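Local coordinates for putative uncharacterized protein (Leishmania major, PDB 3M3I) that is of unknown function but belongs to the cupin superfamily (DUF985) and adopts a beta-barrel-like fold of two antiparallel sheets, at residues 148-151 with 152-156. Numbering follows the deposited sequence.
Sequences YTVP and GGAIF
Pro151 and Ala154 close a tight reversal of the chain, and Val150 and Phe156, flanking it, turn the same reversal into a small piece of hydrophobic core. The backbone from Pro151 to Ala154 forms a type II beta turn, in which Ala154 N donates to Pro151 O at 3.1 Å; the N-H...O angle is 153°, and the donor sits tilted from the carbonyl plane. Gly153 holds the third position with a positive phi, as is usual for a type II turn. Pro151, with its backbone nitrogen locked in the ring, opens the turn. The backbone of the two glycines is also held: Gly152 N is hydrogen-bonded to Asp81 OD2, and Gly153 O to Tyr128 OH.

Where the two arms leave the turn, one methyl does most of the touching. Val150 CG1 lies over the face of the Phe156 ring, 3.6 Å from its centroid and 14° off the normal, a CH-pi contact; Val150 CG2 reaches the same ring farther out, 4.0 Å from Phe156 CD2. With Val150 CG1 anti to the backbone nitrogen (chi1 179°), this branch projects across to the returning chain, where it also meets Ala154 CB at 3.9 Å. CG of Phe156 sits between its own backbone nitrogen and carbonyl carbon, which brings the ring face against Val150 CG1. Both side chains also rest on Trp84, and the Phe156 ring meets that of His76 obliquely.

Strand 147-150 pairs with strand 81-87 in one sheet, whereas strand 155-159 lies between 92-98 and 76-77 in the other. The turn thus carries the chain from sheet to sheet, its glycines partly exposed and the Val150-Phe156 pair buried, a connection of the sort that builds the double-stranded beta-helix of cupins.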
loop_
_atom_site.group_PDB
_atom_site.type_symbol
_atom_site.label_atom_id
_atom_site.label_comp_id
_atom_site.label_asym_id
_atom_site.label_seq_id
_atom_site.Cartn_x
_atom_site.Cartn_y
_atom_site.Cartn_z
ATOM N N TYR A 148 2.911 0.462 7.618
ATOM C CA TYR A 148 3.911 -0.303 8.354
ATOM C C TYR A 148 4.207 -1.609 7.620
ATOM O O TYR A 148 3.313 -2.208 7.022
ATOM C CB TYR A 148 3.437 -0.596 9.773
ATOM C CG TYR A 148 4.382 -1.483 10.539
ATOM C CD1 TYR A 148 5.419 -0.944 11.301
ATOM C CD2 TYR A 148 4.266 -2.865 10.474
ATOM C CE1 TYR A 148 6.300 -1.769 12.001
ATOM C CE2 TYR A 148 5.136 -3.683 11.162
ATOM C CZ TYR A 148 6.151 -3.138 11.916
ATOM O OH TYR A 148 7.001 -3.978 12.587
ATOM N N THR A 149 5.471 -2.037 7.684
ATOM C CA THR A 149 5.984 -3.195 6.958
ATOM C C THR A 149 6.454 -4.292 7.909
ATOM O O THR A 149 7.330 -4.069 8.734
ATOM C CB THR A 149 7.155 -2.808 6.031
ATOM O OG1 THR A 149 6.671 -1.958 4.996
ATOM C CG2 THR A 149 7.783 -4.034 5.384
ATOM N N VAL A 150 5.866 -5.483 7.766
ATOM C CA VAL A 150 6.208 -6.634 8.592
ATOM C C VAL A 150 7.352 -7.336 7.881
ATOM O O VAL A 150 7.173 -7.791 6.763
ATOM C CB VAL A 150 5.005 -7.588 8.760
ATOM C CG1 VAL A 150 5.386 -8.788 9.606
ATOM C CG2 VAL A 150 3.833 -6.848 9.386
ATOM N N PRO A 151 8.543 -7.400 8.505
ATOM C CA PRO A 151 9.659 -7.955 7.741
ATOM C C PRO A 151 9.474 -9.446 7.482
ATOM O O PRO A 151 8.922 -10.148 8.328
ATOM C CB PRO A 151 10.871 -7.704 8.644
ATOM C CG PRO A 151 10.437 -6.621 9.594
ATOM C CD PRO A 151 8.984 -6.895 9.818
ATOM N N GLY A 152 9.911 -9.902 6.309
ATOM C CA GLY A 152 9.934 -11.318 5.987
ATOM C C GLY A 152 10.642 -12.107 7.074
ATOM O O GLY A 152 11.686 -11.707 7.565
ATOM N N GLY A 153 10.053 -13.226 7.458
ATOM C CA GLY A 153 10.617 -14.097 8.471
ATOM C C GLY A 153 10.008 -13.851 9.828
ATOM O O GLY A 153 10.240 -14.621 10.741
ATOM N N ALA A 154 9.223 -12.786 9.970
ATOM C CA ALA A 154 8.534 -12.518 11.225
ATOM C C ALA A 154 7.359 -13.472 11.425
ATOM O O ALA A 154 6.653 -13.793 10.477
ATOM C CB ALA A 154 8.051 -11.064 11.278
ATOM N N ILE A 155 7.182 -13.941 12.658
ATOM C CA ILE A 155 5.950 -14.602 13.080
ATOM C C ILE A 155 5.004 -13.492 13.544
ATOM O O ILE A 155 5.304 -12.785 14.504
ATOM C CB ILE A 155 6.206 -15.598 14.216
ATOM C CG1 ILE A 155 7.120 -16.742 13.744
ATOM C CG2 ILE A 155 4.894 -16.177 14.754
ATOM C CD1 ILE A 155 7.790 -17.474 14.865
ATOM N N PHE A 156 3.873 -13.332 12.861
ATOM C CA PHE A 156 2.977 -12.201 13.110
ATOM C C PHE A 156 1.481 -12.476 12.896
ATOM O O PHE A 156 1.095 -13.411 12.192
ATOM C CB PHE A 156 3.392 -11.016 12.246
ATOM C CG PHE A 156 3.135 -11.201 10.781
ATOM C CD1 PHE A 156 3.839 -12.126 10.047
ATOM C CD2 PHE A 156 2.219 -10.412 10.123
ATOM C CE1 PHE A 156 3.614 -12.282 8.706
ATOM C CE2 PHE A 156 2.003 -10.566 8.776
ATOM C CZ PHE A 156 2.701 -11.491 8.070
#